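Local coordinates for maternal effect protein oskar (Drosophila melanogaster, PDB 5CD9), which probably binds RNA, including 3'-UTR sequences, through its C-terminal OSK domain, which resembles the SGNH hydrolases, at residues V81-G86 with M121-I126. Numbering follows the deposited sequence.
Sequences VQLPEG and MRLVPI
Gly86 and Arg122 make the one direct hydrogen bond between 81-86 and 121-126: Gly86 N donates to Arg122 O over 2.8 Å. The N-H...O angle of 153° shows a somewhat bent bond. Arg122 is the first residue past helix 104-120 to leave helical geometry, and its positive phi belongs to a Schellman motif. The bond therefore ties the turn ending that helix to the last residues of the loop leading into strand 88-92. Beside it, the CG2 branch of Val124 makes a long methyl-to-carbonyl contact with Gly86 O (4.2 Å).

A water-mediated link runs nearby. Water 1 donates to Leu83 O (2.7 Å) and to Met121 O (3.1 Å), joining two backbone carbonyls that could not bond each other directly.

Apolar packing is sparse. Leu123 sets its CG beside the backbone N, anti to the carbonyl carbon (chi1 -61°), and of its two branches CD2 reaches Leu83 CB (4.1 Å). Leu83 also packs on Ile22 and Ile89, whereas Leu123 reaches Leu78 of helix 71-79.

The Arg122 side chain runs alongside Glu85: Glu85 CB lies 3.7 Å from Arg122 NE, at the guanidinium edge and near its plane. Opposite charge does not bring the groups together, since Glu85 OE1 stays 6.2 Å from Arg122 NE.

Val124 continues the association through backbone bonds to Thr87 and Ile89, where strands 88-92 and 124-128 pair in parallel. Helix 104-120 connects them in a beta-alpha-beta crossover, in keeping with an SGNH-hydrolase-like fold, and the contact lies where that helix turns into strand 124-128. With only 266 Å² buried and mostly exposed touching residues, the chemistry implies a surface junction joined by backbone polar groups and one bridging water more than by side-chain burial or charge pairing.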
loop_
_atom_site.group_PDB
_atom_site.type_symbol
_atom_site.label_atom_id
_atom_site.label_comp_id
_atom_site.label_asym_id
_atom_site.label_seq_id
_atom_site.Cartn_x
_atom_site.Cartn_y
_atom_site.Cartn_z
ATOM N N VAL A 81 -3.539 14.635 -7.150
ATOM C CA VAL A 81 -2.123 14.904 -6.934
ATOM C C VAL A 81 -1.477 15.330 -8.254
ATOM O O VAL A 81 -1.945 14.968 -9.332
ATOM C CB VAL A 81 -1.383 13.677 -6.323
ATOM C CG1 VAL A 81 -0.986 12.681 -7.409
ATOM C CG2 VAL A 81 -0.150 14.121 -5.546
ATOM N N GLN A 82 -0.422 16.131 -8.166
ATOM C CA GLN A 82 0.297 16.581 -9.351
ATOM C C GLN A 82 1.786 16.312 -9.206
ATOM O O GLN A 82 2.464 16.919 -8.374
ATOM C CB GLN A 82 0.047 18.068 -9.613
ATOM C CG GLN A 82 0.619 18.559 -10.935
ATOM C CD GLN A 82 0.080 17.787 -12.129
ATOM O OE1 GLN A 82 -1.134 17.669 -12.311
ATOM N NE2 GLN A 82 0.981 17.253 -12.948
ATOM N N LEU A 83 2.285 15.388 -10.022
ATOM C CA LEU A 83 3.684 14.988 -9.989
ATOM C C LEU A 83 4.280 15.113 -11.385
ATOM O O LEU A 83 3.558 14.996 -12.374
ATOM C CB LEU A 83 3.793 13.543 -9.498
ATOM C CG LEU A 83 3.444 13.331 -8.023
ATOM C CD1 LEU A 83 3.048 11.892 -7.768
ATOM C CD2 LEU A 83 4.628 13.728 -7.152
ATOM N N PRO A 84 5.596 15.361 -11.475
ATOM C CA PRO A 84 6.238 15.411 -12.799
ATOM C C PRO A 84 6.070 14.110 -13.584
ATOM O O PRO A 84 6.074 13.035 -12.983
ATOM C CB PRO A 84 7.720 15.660 -12.477
ATOM C CG PRO A 84 7.853 15.562 -10.986
ATOM C CD PRO A 84 6.501 15.784 -10.394
ATOM N N GLU A 85 5.916 14.206 -14.904
ATOM C CA GLU A 85 5.795 13.017 -15.748
ATOM C C GLU A 85 6.997 12.099 -15.547
ATOM O O GLU A 85 8.114 12.564 -15.312
ATOM C CB GLU A 85 5.638 13.396 -17.230
ATOM C CG GLU A 85 6.941 13.518 -18.021
ATOM C CD GLU A 85 7.659 14.840 -17.805
ATOM O OE1 GLU A 85 7.686 15.336 -16.660
ATOM O OE2 GLU A 85 8.201 15.385 -18.793
ATOM N N GLY A 86 6.754 10.793 -15.596
ATOM C CA GLY A 86 7.800 9.812 -15.368
ATOM C C GLY A 86 8.128 9.539 -13.909
ATOM O O GLY A 86 9.009 8.734 -13.616
HETATM N N MSE A 121 -1.500 8.840 -16.843
HETATM C CA MSE A 121 -0.982 9.995 -16.126
HETATM C C MSE A 121 0.534 10.070 -16.200
HETATM O O MSE A 121 1.146 10.951 -15.589
HETATM C CB MSE A 121 -1.423 9.950 -14.664
HETATM C CG MSE A 121 -2.914 10.116 -14.476
HETATM SE SE MSE A 121 -3.411 10.067 -12.586
HETATM C CE MSE A 121 -3.195 8.161 -12.257
ATOM N N ARG A 122 1.129 9.139 -16.943
ATOM C CA ARG A 122 2.579 9.045 -17.075
ATOM C C ARG A 122 3.242 8.867 -15.706
ATOM O O ARG A 122 4.273 9.471 -15.418
ATOM C CB ARG A 122 3.135 10.270 -17.811
ATOM C CG ARG A 122 2.457 10.552 -19.155
ATOM C CD ARG A 122 2.795 11.950 -19.688
ATOM N NE ARG A 122 2.315 13.010 -18.799
ATOM C CZ ARG A 122 1.206 13.723 -18.997
ATOM N NH1 ARG A 122 0.452 13.502 -20.065
ATOM N NH2 ARG A 122 0.853 14.663 -18.125
ATOM N N LEU A 123 2.627 8.043 -14.860
ATOM C CA LEU A 123 3.202 7.701 -13.567
ATOM C C LEU A 123 3.587 6.232 -13.591
ATOM O O LEU A 123 2.781 5.379 -13.959
ATOM C CB LEU A 123 2.216 7.979 -12.420
ATOM C CG LEU A 123 1.748 9.422 -12.234
ATOM C CD1 LEU A 123 0.654 9.515 -11.168
ATOM C CD2 LEU A 123 2.925 10.322 -11.878
ATOM N N VAL A 124 4.816 5.937 -13.191
ATOM C CA VAL A 124 5.328 4.573 -13.272
ATOM C C VAL A 124 5.189 3.832 -11.947
ATOM O O VAL A 124 5.872 4.149 -10.984
ATOM C CB VAL A 124 6.811 4.553 -13.681
ATOM C CG1 VAL A 124 7.286 3.118 -13.843
ATOM C CG2 VAL A 124 7.027 5.346 -14.969
ATOM N N PRO A 125 4.308 2.826 -11.900
ATOM C CA PRO A 125 4.194 2.049 -10.665
ATOM C C PRO A 125 5.361 1.081 -10.497
ATOM O O PRO A 125 5.749 0.394 -11.443
ATOM C CB PRO A 125 2.895 1.251 -10.862
ATOM C CG PRO A 125 2.372 1.617 -12.231
ATOM C CD PRO A 125 3.485 2.266 -12.980
ATOM N N ILE A 126 5.933 1.063 -9.304
ATOM C CA ILE A 126 6.788 -0.026 -8.862
ATOM C C ILE A 126 5.939 -0.786 -7.853
ATOM O O ILE A 126 5.570 -0.239 -6.804
ATOM C CB ILE A 126 8.089 0.513 -8.229
ATOM C CG1 ILE A 126 8.908 1.259 -9.287
ATOM C CG2 ILE A 126 8.911 -0.611 -7.640
ATOM C CD1 ILE A 126 10.073 2.056 -8.731
HETATM O O HOH W 1 2.927 12.916 -13.949
#